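Local coordinates for dextranase (Pseudarthrobacter oxydans, PDB 6NZS), which catalyses the endohydrolysis of (1->6)-alpha-D-glucosidic linkages in dextran, splitting the polysaccharide at internal positions, at residues Q113-P118 against R145-E151; S208-P214 against E227-K233; V246-K252 against R267-Q273; I479-T485 against L505-N511. Residue numbers count along the deposited sequence, not the author numbering.

Contact 1 of 4, residues Q113-P118 against R145-E151; sequences QVQIRP and RFSVEFE
Strands 114-117 and 145-150 run antiparallel, their axes 157° apart and 4.5 Å at closest approach, as neighbours in the N-terminal Ig-like domain of this family 49 glycosyl hydrolase. The register pairs Val114 with Phe150, Gln115 with Glu149, Ile116 with Val148 and Arg117 with Ser147. The second and last are hydrogen-bonded pairs: Gln115 N to Glu149 O and Glu149 N to Gln115 O are both 2.9 Å, Arg117 N to Ser147 O is 3.0 Å, and Ser147 N to Arg117 O is 2.8 Å. Glu151 N to Gln113 O, 2.8 Å, adds a fifth bond. Beyond Arg117 a cis peptide leads into Pro118.

Val114, Ile116, Val148 and Phe150 share the buried face, the first three packed against strand 132-137, where branched aliphatic and aromatic groups fill space without polar cost. Val114 CG1 meets Val148 CG1 at 3.5 Å, and Val114 CG2 sits over the Phe150 ring in a CH-pi contact, 3.8 Å from its centroid. The other face turns to the solenoid strand 423-435: Arg117, in an extended m, t, t rotamer, bonds through NH1 to Ile434 O, and Glu149 OE2 bonds to His435 NE2. Arg117 NE and Glu149 OE1, 4.0 Å apart, form a long salt bridge of charges only. Beside it, Ser147 OG, chi1 t, donates to Glu149 OE2 at 2.7 Å.

Contact 2 of 4, residues S208-P214 against E227-K233; sequences SGSIHYP and EEIIYFK
In the first coils of the parallel beta-helix, short strand 211-212 pairs in parallel with strand 229-232: Ile211 lies beside Ile229 (CA-CA 4.6 Å) and His212 beside Ile230 (4.9 Å). Glu227 folds its side chain (chi1 m, chi2 p) so that OE2 accepts from water 2 (2.8 Å), bonded also to His212 ND1, and from water 1 (3.2 Å), which donates to Ile211 O. Glu228 N reaches Ser210 OG at 2.9 Å, while Glu228 OE1 accepts from Ser210 N at 3.1 Å. That carboxylate lies close over Gly209, where a CB would clash and the phi of 151° itself calls for glycine. Ile229 N bonds weakly to Ser210 O (3.0 Å); Ile229 O takes His212 N at 2.8 Å. Ile230, on the face of His212, packs CG2 on Pro214 CG at 3.8 Å. Tyr231 N closes on His212 O at 2.9 Å, and its ring meets that of Tyr213 obliquely, centroids 5.2 Å apart and planes at 52°. Pro214 CG stands over the Phe232 ring, 4.0 Å from the centroid in a CH-pi contact. At Lys233, the backbone N donates to water 3 (2.9 Å), which donates to Pro214 O and Tyr231 O, each at 2.8 Å.

Contact 3 of 4, residues V246-K252 against R267-Q273; sequences VLPPNVK and RFLHDNQ
Pro249 O accepts two side-chain amides, Asn272 ND2 at 3.0 Å and Gln273 NE2 at 2.9 Å; such residues suit the task because an amide NH2 can reach a carbonyl exposed by a turn. Gln273 NE2 also donates to water 4 (3.1 Å), which donates to Asn250 O at 2.9 Å. The turn is type I, Pro248 to Val251, closed by Val251 N to Pro248 O at 3.2 Å; proline, whose ring holds phi near the -67° found here, fits its second position, Pro249. Upstream, Leu247 N bonds to Arg267 O at 2.8 Å, where Val246 and Arg267 pair in parallel, CA-CA 4.8 Å. These are successive coils of the parallel beta-helix, both segments leaving a strand of one sheet for a loop. On the inner side Leu247 (m, t) lays CD1 over the Phe268 ring, 3.6 Å from its centroid, and Phe318 stacks with that ring from the next strand. Val246 CG1 touches Leu269 CB at 3.7 Å, and Pro249 CB lies over the His270 ring, 4.2 Å from its centroid.

Contact 4 of 4, residues I479-T485 against L505-N511; sequences ITVEGMT and LNIDAWN
Two neighbouring coils of the parallel beta-helix lie side by side here and turn the same corner, at Gly483 in one and Asp508 in the other. Before the corner, strands 479-482 and 505-507 are nearly parallel (8°, axes 4.8 Å apart), pairing Ile479 with Leu505, Thr480 with Asn506 and Val481 with Ile507. After it Met484 pairs with Ala509 and Thr485 with Trp510, the register having slipped by one at a beta bulge.

Thr485 is the residue most buried by the contact. Its N bonds to Ala509 O at 3.1 Å and its O accepts Asn511 N at 2.9 Å, while CG2 packs on Ile507 CG2 at 3.7 Å; the hydroxyl is satisfied by Asn436, so a small, two-natured side chain fits this inner position. Asn506 comes next: its N bonds to Ile479 O (2.9 Å), its O takes Val481 N (2.8 Å), and with chi1 p its ND2 donates to Thr480 OG1 at 3.0 Å and also to Asn504 O. On the opposite face Ile479 CB and Leu505 CD1 meet at 3.9 Å, giving the solenoid interior its aliphatic filling.

At the corner, glycine suits the positive phi (69°) of Gly483. Asp508 N bonds to Val481 O (3.0 Å), and Asp508 OD2 turns back to accept both Gly483 N at 2.8 Å and water 5 at 2.7 Å.

The contacts fall into two groups. Contacts 2 and 3, with centres 14 Å apart, belong to successive early coils of the solenoid and touch: Glu227 O and Asn250 ND2 are 2.8 Å apart, probably hydrogen-bonded, and Ile230 CD1 packs on Leu247 CD2 at 3.7 Å. Contact 4 lies far along the same solenoid, its centre 45 Å from that of contact 2, although strands of both belong to one long sheet. Contact 1 is in the N-terminal domain yet meets contact 4, centres 16 Å apart: Arg117 NE and Glu482 OE1 form a weak ion pair at 3.6 Å, and Pro118 CA rests 3.3 Å from Glu482 OE2. These contacts form part of the interface between the N-terminal domain and the solenoid.

Contact 1 of 4, residues Q113-P118 against R145-E151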
# COMPACT_ATOMS: atom_id res chain seq x y z
N GLN A 113 -5.37 4.14 25.87
CA GLN A 113 -5.60 5.23 24.92
C GLN A 113 -4.56 5.27 23.82
O GLN A 113 -4.56 6.20 23.01
CB GLN A 113 -5.71 6.57 25.65
CG GLN A 113 -7.00 6.71 26.44
CD GLN A 113 -7.32 8.14 26.80
OE1 GLN A 113 -6.43 8.96 26.98
NE2 GLN A 113 -8.61 8.46 26.88
N VAL A 114 -3.67 4.29 23.76
CA VAL A 114 -2.82 4.09 22.59
C VAL A 114 -3.16 2.71 22.04
O VAL A 114 -2.85 1.69 22.67
CB VAL A 114 -1.33 4.18 22.92
CG1 VAL A 114 -0.52 3.94 21.66
CG2 VAL A 114 -1.00 5.54 23.51
N GLN A 115 -3.79 2.68 20.87
CA GLN A 115 -4.16 1.42 20.24
C GLN A 115 -3.16 1.07 19.14
O GLN A 115 -2.69 1.95 18.42
CB GLN A 115 -5.57 1.49 19.68
CG GLN A 115 -6.61 1.51 20.82
CD GLN A 115 -6.61 0.20 21.61
OE1 GLN A 115 -6.64 -0.87 21.02
NE2 GLN A 115 -6.57 0.30 22.94
N ILE A 116 -2.84 -0.22 19.04
CA ILE A 116 -1.98 -0.75 17.98
C ILE A 116 -2.87 -1.38 16.92
O ILE A 116 -3.78 -2.15 17.25
CB ILE A 116 -1.00 -1.78 18.54
CG1 ILE A 116 -0.05 -1.13 19.55
CG2 ILE A 116 -0.21 -2.47 17.42
CD1 ILE A 116 0.69 -2.10 20.43
N ARG A 117 -2.62 -1.06 15.66
CA ARG A 117 -3.29 -1.74 14.56
C ARG A 117 -2.21 -2.23 13.61
O ARG A 117 -1.32 -1.44 13.23
CB ARG A 117 -4.28 -0.84 13.82
CG ARG A 117 -5.52 -0.48 14.64
CD ARG A 117 -6.69 -0.08 13.71
NE ARG A 117 -7.94 0.18 14.44
CZ ARG A 117 -9.11 0.51 13.90
NH1 ARG A 117 -9.27 0.65 12.58
NH2 ARG A 117 -10.15 0.72 14.70
N PRO A 118 -2.22 -3.50 13.18
CA PRO A 118 -3.20 -4.57 13.44
C PRO A 118 -3.47 -4.85 14.93
O PRO A 118 -2.55 -5.02 15.71
CB PRO A 118 -2.57 -5.79 12.76
CG PRO A 118 -1.78 -5.22 11.62
CD PRO A 118 -1.21 -3.93 12.20
N ARG A 145 5.24 -4.21 10.96
CA ARG A 145 4.88 -2.87 10.50
C ARG A 145 3.49 -2.58 11.04
O ARG A 145 2.54 -3.33 10.76
CB ARG A 145 4.89 -2.82 8.96
CG ARG A 145 6.31 -2.95 8.35
CD ARG A 145 6.37 -3.92 7.16
NE ARG A 145 6.02 -5.29 7.55
CZ ARG A 145 6.84 -6.13 8.18
NH1 ARG A 145 8.07 -5.77 8.50
NH2 ARG A 145 6.42 -7.35 8.49
N PHE A 146 3.35 -1.51 11.83
CA PHE A 146 2.10 -1.30 12.54
C PHE A 146 1.88 0.18 12.82
O PHE A 146 2.81 0.99 12.75
CB PHE A 146 2.04 -2.13 13.85
CG PHE A 146 3.14 -1.82 14.83
CD1 PHE A 146 4.39 -2.39 14.70
CD2 PHE A 146 2.89 -0.98 15.92
CE1 PHE A 146 5.39 -2.11 15.62
CE2 PHE A 146 3.87 -0.70 16.84
CZ PHE A 146 5.13 -1.27 16.70
N SER A 147 0.64 0.50 13.17
CA SER A 147 0.19 1.86 13.45
C SER A 147 0.00 2.04 14.95
O SER A 147 -0.55 1.16 15.63
CB SER A 147 -1.15 2.07 12.74
OG SER A 147 -1.73 3.30 13.11
N VAL A 148 0.45 3.19 15.45
CA VAL A 148 0.33 3.58 16.86
C VAL A 148 -0.66 4.74 16.94
O VAL A 148 -0.44 5.79 16.33
CB VAL A 148 1.69 3.97 17.44
CG1 VAL A 148 1.56 4.44 18.88
CG2 VAL A 148 2.67 2.80 17.34
N GLU A 149 -1.76 4.54 17.67
CA GLU A 149 -2.94 5.41 17.55
C GLU A 149 -3.30 6.01 18.92
O GLU A 149 -3.95 5.36 19.74
CB GLU A 149 -4.10 4.63 16.93
CG GLU A 149 -3.63 3.84 15.70
CD GLU A 149 -4.72 3.43 14.74
OE1 GLU A 149 -5.93 3.57 15.05
OE2 GLU A 149 -4.35 2.99 13.64
N PHE A 150 -2.87 7.25 19.15
CA PHE A 150 -3.21 7.95 20.38
C PHE A 150 -4.65 8.47 20.27
O PHE A 150 -5.00 9.15 19.30
CB PHE A 150 -2.27 9.13 20.60
CG PHE A 150 -0.90 8.76 21.09
CD1 PHE A 150 0.05 8.22 20.23
CD2 PHE A 150 -0.55 8.98 22.41
CE1 PHE A 150 1.32 7.89 20.69
CE2 PHE A 150 0.72 8.66 22.88
CZ PHE A 150 1.65 8.11 22.01
N GLU A 151 -5.47 8.14 21.27
CA GLU A 151 -6.88 8.55 21.25
C GLU A 151 -7.11 10.04 20.96
O GLU A 151 -8.01 10.33 20.14
CB GLU A 151 -7.58 8.10 22.54
CG GLU A 151 -9.09 8.10 22.44
CD GLU A 151 -9.75 7.59 23.70
OE1 GLU A 151 -9.45 6.44 24.11
OE2 GLU A 151 -10.55 8.34 24.29

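Contact 2 of 4, residues S208-P214 against E227-K233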
# COMPACT_ATOMS: atom_id res chain seq x y z
N SER A 208 30.54 -7.72 -4.69
CA SER A 208 29.34 -7.91 -5.49
C SER A 208 29.48 -7.38 -6.91
O SER A 208 28.73 -7.81 -7.80
CB SER A 208 28.14 -7.22 -4.82
OG SER A 208 28.06 -7.54 -3.44
N GLY A 209 30.40 -6.47 -7.13
CA GLY A 209 30.55 -5.82 -8.42
C GLY A 209 31.13 -4.44 -8.21
O GLY A 209 31.40 -4.01 -7.09
N SER A 210 31.32 -3.73 -9.32
CA SER A 210 31.77 -2.35 -9.22
C SER A 210 30.64 -1.49 -8.65
O SER A 210 29.46 -1.71 -8.96
CB SER A 210 32.20 -1.82 -10.59
OG SER A 210 31.16 -1.93 -11.54
N ILE A 211 31.00 -0.52 -7.82
CA ILE A 211 30.03 0.29 -7.09
C ILE A 211 30.28 1.77 -7.33
O ILE A 211 31.41 2.26 -7.19
CB ILE A 211 30.07 0.01 -5.58
CG1 ILE A 211 29.79 -1.46 -5.29
CG2 ILE A 211 29.06 0.89 -4.85
CD1 ILE A 211 29.95 -1.83 -3.83
N HIS A 212 29.21 2.49 -7.68
CA HIS A 212 29.20 3.95 -7.67
C HIS A 212 28.49 4.41 -6.40
O HIS A 212 27.37 3.97 -6.11
CB HIS A 212 28.44 4.47 -8.89
CG HIS A 212 28.21 5.95 -8.87
ND1 HIS A 212 29.22 6.87 -9.02
CD2 HIS A 212 27.07 6.67 -8.69
CE1 HIS A 212 28.73 8.09 -8.94
NE2 HIS A 212 27.42 8.00 -8.75
N TYR A 213 29.14 5.30 -5.64
CA TYR A 213 28.57 5.87 -4.42
C TYR A 213 28.24 7.33 -4.67
O TYR A 213 29.15 8.18 -4.66
CB TYR A 213 29.58 5.78 -3.27
CG TYR A 213 30.04 4.39 -2.88
CD1 TYR A 213 31.18 3.84 -3.45
CD2 TYR A 213 29.36 3.66 -1.92
CE1 TYR A 213 31.62 2.59 -3.09
CE2 TYR A 213 29.79 2.41 -1.56
CZ TYR A 213 30.92 1.88 -2.14
OH TYR A 213 31.36 0.63 -1.77
N PRO A 214 26.98 7.69 -4.88
CA PRO A 214 26.66 9.11 -5.07
C PRO A 214 27.00 9.92 -3.83
O PRO A 214 26.88 9.45 -2.69
CB PRO A 214 25.15 9.10 -5.33
CG PRO A 214 24.87 7.74 -5.85
CD PRO A 214 25.82 6.82 -5.13
N GLU A 227 29.31 1.79 -13.45
CA GLU A 227 29.45 0.70 -12.50
C GLU A 227 28.20 -0.18 -12.51
O GLU A 227 27.18 0.13 -13.13
CB GLU A 227 29.72 1.25 -11.11
CG GLU A 227 31.10 1.90 -10.94
CD GLU A 227 31.14 3.37 -11.34
OE1 GLU A 227 30.11 3.91 -11.80
OE2 GLU A 227 32.22 3.98 -11.20
N GLU A 228 28.29 -1.31 -11.80
CA GLU A 228 27.21 -2.28 -11.76
C GLU A 228 26.20 -2.01 -10.65
O GLU A 228 25.06 -2.47 -10.73
CB GLU A 228 27.79 -3.68 -11.52
CG GLU A 228 28.62 -4.23 -12.67
CD GLU A 228 29.26 -5.55 -12.29
OE1 GLU A 228 30.30 -5.52 -11.60
OE2 GLU A 228 28.71 -6.61 -12.64
N ILE A 229 26.61 -1.29 -9.61
CA ILE A 229 25.81 -1.10 -8.40
C ILE A 229 25.85 0.37 -8.04
O ILE A 229 26.91 0.99 -8.04
CB ILE A 229 26.39 -1.93 -7.24
CG1 ILE A 229 26.41 -3.42 -7.60
CG2 ILE A 229 25.64 -1.66 -5.93
CD1 ILE A 229 27.34 -4.23 -6.73
N ILE A 230 24.68 0.94 -7.72
CA ILE A 230 24.59 2.29 -7.19
C ILE A 230 24.21 2.16 -5.72
O ILE A 230 23.15 1.60 -5.40
CB ILE A 230 23.58 3.14 -7.96
CG1 ILE A 230 23.95 3.20 -9.45
CG2 ILE A 230 23.53 4.55 -7.37
CD1 ILE A 230 22.89 3.82 -10.33
N TYR A 231 25.08 2.65 -4.84
CA TYR A 231 24.99 2.43 -3.40
C TYR A 231 24.83 3.79 -2.75
O TYR A 231 25.75 4.61 -2.77
CB TYR A 231 26.27 1.76 -2.93
CG TYR A 231 26.33 1.30 -1.48
CD1 TYR A 231 26.19 2.20 -0.43
CD2 TYR A 231 26.56 -0.04 -1.17
CE1 TYR A 231 26.27 1.78 0.89
CE2 TYR A 231 26.63 -0.47 0.13
CZ TYR A 231 26.48 0.45 1.16
OH TYR A 231 26.56 0.02 2.47
N PHE A 232 23.65 4.05 -2.16
CA PHE A 232 23.39 5.30 -1.47
C PHE A 232 23.70 5.11 0.01
O PHE A 232 22.97 4.41 0.72
CB PHE A 232 21.94 5.74 -1.65
CG PHE A 232 21.62 6.23 -3.04
CD1 PHE A 232 21.20 5.35 -4.02
CD2 PHE A 232 21.72 7.58 -3.35
CE1 PHE A 232 20.89 5.80 -5.29
CE2 PHE A 232 21.40 8.04 -4.62
CZ PHE A 232 20.99 7.15 -5.59
N LYS A 233 24.79 5.72 0.47
CA LYS A 233 25.12 5.71 1.88
C LYS A 233 24.10 6.56 2.64
O LYS A 233 23.35 7.32 2.03
CB LYS A 233 26.53 6.28 2.07
CG LYS A 233 27.63 5.35 1.57
CD LYS A 233 29.02 5.82 1.97
CE LYS A 233 29.44 7.06 1.20
NZ LYS A 233 30.80 7.53 1.60
O HOH W 1 32.87 4.58 -8.16
O HOH W 2 31.87 6.30 -9.65
O HOH W 3 26.61 6.90 -1.45

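Contact 3 of 4, residues V246-K252 against R267-Q273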
# COMPACT_ATOMS: atom_id res chain seq x y z
N VAL A 246 17.20 7.12 -15.32
CA VAL A 246 16.97 6.11 -16.34
C VAL A 246 18.29 5.39 -16.52
O VAL A 246 19.24 5.94 -17.09
CB VAL A 246 16.48 6.75 -17.65
CG1 VAL A 246 16.25 5.70 -18.72
CG2 VAL A 246 15.19 7.56 -17.40
N LEU A 247 18.37 4.17 -15.99
CA LEU A 247 19.63 3.51 -15.68
C LEU A 247 20.20 2.77 -16.90
O LEU A 247 19.44 2.17 -17.67
CB LEU A 247 19.45 2.53 -14.52
CG LEU A 247 19.03 3.19 -13.20
CD1 LEU A 247 18.73 2.15 -12.13
CD2 LEU A 247 20.09 4.16 -12.71
N PRO A 248 21.52 2.82 -17.02
CA PRO A 248 22.20 2.18 -18.15
C PRO A 248 22.28 0.67 -17.97
O PRO A 248 22.02 0.15 -16.87
CB PRO A 248 23.60 2.82 -18.12
CG PRO A 248 23.81 3.19 -16.69
CD PRO A 248 22.45 3.59 -16.17
N PRO A 249 22.63 -0.07 -19.02
CA PRO A 249 22.48 -1.53 -18.98
C PRO A 249 23.40 -2.22 -17.99
O PRO A 249 23.11 -3.36 -17.59
CB PRO A 249 22.77 -1.97 -20.42
CG PRO A 249 23.51 -0.83 -21.03
CD PRO A 249 23.03 0.41 -20.36
N ASN A 250 24.48 -1.57 -17.57
CA ASN A 250 25.42 -2.16 -16.63
C ASN A 250 24.87 -2.24 -15.21
O ASN A 250 25.35 -3.06 -14.42
CB ASN A 250 26.71 -1.33 -16.65
CG ASN A 250 26.44 0.17 -16.85
OD1 ASN A 250 26.21 0.63 -17.99
ND2 ASN A 250 26.48 0.94 -15.75
N VAL A 251 23.87 -1.42 -14.86
CA VAL A 251 23.41 -1.33 -13.48
C VAL A 251 22.45 -2.48 -13.18
O VAL A 251 21.40 -2.61 -13.82
CB VAL A 251 22.75 0.02 -13.20
CG1 VAL A 251 22.22 0.05 -11.77
CG2 VAL A 251 23.75 1.15 -13.43
N LYS A 252 22.80 -3.30 -12.20
CA LYS A 252 21.97 -4.43 -11.80
C LYS A 252 21.41 -4.30 -10.40
O LYS A 252 20.58 -5.12 -10.00
CB LYS A 252 22.78 -5.74 -11.90
CG LYS A 252 23.96 -5.81 -10.92
CD LYS A 252 24.86 -7.03 -11.15
CE LYS A 252 25.89 -7.14 -10.03
NZ LYS A 252 26.84 -8.27 -10.23
N ARG A 267 14.22 4.03 -13.20
CA ARG A 267 13.75 3.20 -14.30
C ARG A 267 14.93 2.39 -14.80
O ARG A 267 15.96 2.95 -15.18
CB ARG A 267 13.19 4.04 -15.43
CG ARG A 267 12.90 3.19 -16.66
CD ARG A 267 12.08 3.93 -17.69
NE ARG A 267 11.82 3.08 -18.84
CZ ARG A 267 11.20 3.48 -19.95
NH1 ARG A 267 10.78 4.74 -20.05
NH2 ARG A 267 11.01 2.63 -20.95
N PHE A 268 14.78 1.07 -14.79
CA PHE A 268 15.74 0.18 -15.44
C PHE A 268 15.24 0.05 -16.87
O PHE A 268 14.37 -0.77 -17.18
CB PHE A 268 15.81 -1.16 -14.73
CG PHE A 268 16.52 -1.11 -13.40
CD1 PHE A 268 15.87 -0.65 -12.26
CD2 PHE A 268 17.82 -1.57 -13.27
CE1 PHE A 268 16.51 -0.63 -11.02
CE2 PHE A 268 18.47 -1.57 -12.04
CZ PHE A 268 17.82 -1.09 -10.92
N LEU A 269 15.78 0.89 -17.75
CA LEU A 269 15.31 0.98 -19.13
C LEU A 269 15.62 -0.28 -19.91
O LEU A 269 14.83 -0.68 -20.78
CB LEU A 269 15.96 2.19 -19.80
CG LEU A 269 15.75 2.38 -21.30
CD1 LEU A 269 14.41 3.02 -21.56
CD2 LEU A 269 16.88 3.22 -21.88
N HIS A 270 16.74 -0.93 -19.62
CA HIS A 270 17.22 -2.06 -20.39
C HIS A 270 16.81 -3.38 -19.73
O HIS A 270 16.54 -3.44 -18.53
CB HIS A 270 18.74 -1.96 -20.54
CG HIS A 270 19.18 -0.65 -21.11
ND1 HIS A 270 19.17 -0.40 -22.47
CD2 HIS A 270 19.62 0.48 -20.52
CE1 HIS A 270 19.59 0.84 -22.68
NE2 HIS A 270 19.87 1.39 -21.51
N ASP A 271 16.74 -4.43 -20.56
CA ASP A 271 16.22 -5.73 -20.14
C ASP A 271 17.28 -6.82 -20.19
O ASP A 271 16.94 -8.01 -20.28
CB ASP A 271 14.99 -6.12 -20.96
CG ASP A 271 15.26 -6.23 -22.46
OD1 ASP A 271 16.43 -6.07 -22.88
OD2 ASP A 271 14.30 -6.48 -23.22
N ASN A 272 18.56 -6.46 -20.09
CA ASN A 272 19.66 -7.38 -20.35
C ASN A 272 20.13 -8.16 -19.13
O ASN A 272 20.88 -9.13 -19.30
CB ASN A 272 20.85 -6.62 -20.95
CG ASN A 272 21.31 -5.48 -20.07
OD1 ASN A 272 20.62 -4.48 -19.95
ND2 ASN A 272 22.46 -5.65 -19.44
N GLN A 273 19.74 -7.77 -17.92
CA GLN A 273 20.22 -8.46 -16.72
C GLN A 273 19.34 -9.67 -16.40
O GLN A 273 18.12 -9.62 -16.57
CB GLN A 273 20.22 -7.53 -15.50
CG GLN A 273 21.14 -6.31 -15.61
CD GLN A 273 22.61 -6.67 -15.56
OE1 GLN A 273 22.99 -7.76 -15.13
NE2 GLN A 273 23.46 -5.74 -15.99
O HOH W 4 26.42 -5.65 -15.14

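Contact 4 of 4, residues I479-T485 against L505-N511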
# COMPACT_ATOMS: atom_id res chain seq x y z
N ILE A 479 -8.59 -11.94 5.72
CA ILE A 479 -8.60 -10.53 5.37
C ILE A 479 -9.33 -9.84 6.51
O ILE A 479 -10.56 -9.88 6.60
CB ILE A 479 -9.29 -10.25 4.03
CG1 ILE A 479 -8.71 -11.10 2.90
CG2 ILE A 479 -9.16 -8.76 3.71
CD1 ILE A 479 -9.49 -10.95 1.59
N THR A 480 -8.56 -9.21 7.40
CA THR A 480 -9.11 -8.55 8.57
C THR A 480 -9.28 -7.07 8.27
O THR A 480 -8.31 -6.39 7.94
CB THR A 480 -8.16 -8.76 9.75
OG1 THR A 480 -8.09 -10.17 10.05
CG2 THR A 480 -8.64 -8.01 10.98
N VAL A 481 -10.52 -6.59 8.34
CA VAL A 481 -10.84 -5.20 8.03
C VAL A 481 -11.28 -4.54 9.33
O VAL A 481 -12.31 -4.91 9.92
CB VAL A 481 -11.93 -5.09 6.96
CG1 VAL A 481 -12.20 -3.63 6.62
CG2 VAL A 481 -11.50 -5.87 5.71
N GLU A 482 -10.48 -3.59 9.80
CA GLU A 482 -10.71 -2.98 11.11
C GLU A 482 -11.50 -1.69 10.97
O GLU A 482 -11.33 -0.94 10.01
CB GLU A 482 -9.37 -2.72 11.81
CG GLU A 482 -8.54 -4.00 11.96
CD GLU A 482 -7.62 -3.97 13.17
OE1 GLU A 482 -7.98 -3.38 14.20
OE2 GLU A 482 -6.53 -4.56 13.08
N GLY A 483 -12.37 -1.44 11.95
CA GLY A 483 -13.27 -0.29 11.84
C GLY A 483 -14.32 -0.50 10.75
O GLY A 483 -14.62 -1.61 10.32
N MET A 484 -14.88 0.62 10.29
CA MET A 484 -15.96 0.61 9.31
C MET A 484 -15.42 0.58 7.88
O MET A 484 -14.38 1.16 7.58
CB MET A 484 -16.81 1.87 9.45
CG MET A 484 -17.50 2.01 10.78
SD MET A 484 -18.47 3.54 10.89
CE MET A 484 -17.19 4.77 10.92
N THR A 485 -16.15 -0.11 7.00
CA THR A 485 -15.86 -0.05 5.57
C THR A 485 -17.18 0.03 4.80
O THR A 485 -18.27 0.02 5.39
CB THR A 485 -14.96 -1.20 5.08
OG1 THR A 485 -14.43 -0.86 3.79
CG2 THR A 485 -15.73 -2.51 4.97
N LEU A 505 -12.77 -13.38 5.58
CA LEU A 505 -12.97 -11.95 5.41
C LEU A 505 -13.79 -11.50 6.61
O LEU A 505 -14.99 -11.78 6.69
CB LEU A 505 -13.71 -11.66 4.11
CG LEU A 505 -14.19 -10.21 3.94
CD1 LEU A 505 -13.02 -9.24 3.98
CD2 LEU A 505 -15.01 -10.04 2.67
N ASN A 506 -13.14 -10.84 7.57
CA ASN A 506 -13.80 -10.42 8.80
C ASN A 506 -13.79 -8.90 8.85
O ASN A 506 -12.72 -8.27 8.87
CB ASN A 506 -13.17 -11.07 10.04
CG ASN A 506 -11.71 -10.71 10.24
OD1 ASN A 506 -11.39 -9.84 11.06
ND2 ASN A 506 -10.82 -11.40 9.54
N ILE A 507 -14.98 -8.32 8.82
CA ILE A 507 -15.17 -6.87 8.78
C ILE A 507 -15.74 -6.43 10.12
O ILE A 507 -16.72 -7.02 10.60
CB ILE A 507 -16.09 -6.49 7.61
CG1 ILE A 507 -15.44 -6.86 6.27
CG2 ILE A 507 -16.45 -5.00 7.65
CD1 ILE A 507 -16.36 -6.69 5.07
N ASP A 508 -15.14 -5.41 10.73
CA ASP A 508 -15.63 -4.96 12.03
C ASP A 508 -17.05 -4.41 11.93
O ASP A 508 -17.91 -4.74 12.76
CB ASP A 508 -14.72 -3.87 12.60
CG ASP A 508 -13.50 -4.41 13.31
OD1 ASP A 508 -13.38 -5.65 13.43
OD2 ASP A 508 -12.67 -3.59 13.76
N ALA A 509 -17.31 -3.55 10.95
CA ALA A 509 -18.59 -2.86 10.88
C ALA A 509 -18.76 -2.27 9.49
O ALA A 509 -17.79 -2.03 8.78
CB ALA A 509 -18.66 -1.73 11.92
N TRP A 510 -20.02 -2.05 9.12
CA TRP A 510 -20.29 -1.20 7.96
C TRP A 510 -20.30 0.26 8.39
O TRP A 510 -20.52 0.60 9.55
CB TRP A 510 -21.65 -1.53 7.34
CG TRP A 510 -21.79 -2.95 6.89
CD1 TRP A 510 -22.74 -3.85 7.29
CD2 TRP A 510 -20.97 -3.64 5.93
NE1 TRP A 510 -22.55 -5.06 6.66
CE2 TRP A 510 -21.48 -4.95 5.81
CE3 TRP A 510 -19.86 -3.27 5.16
CZ2 TRP A 510 -20.90 -5.91 4.97
CZ3 TRP A 510 -19.29 -4.21 4.32
CH2 TRP A 510 -19.81 -5.52 4.23
N ASN A 511 -20.08 1.13 7.41
CA ASN A 511 -20.10 2.57 7.67
C ASN A 511 -21.54 3.10 7.68
O ASN A 511 -22.52 2.35 7.62
CB ASN A 511 -19.17 3.29 6.70
CG ASN A 511 -19.62 3.21 5.25
OD1 ASN A 511 -20.80 3.02 4.95
ND2 ASN A 511 -18.68 3.37 4.33
O HOH W 5 -10.51 -4.36 15.15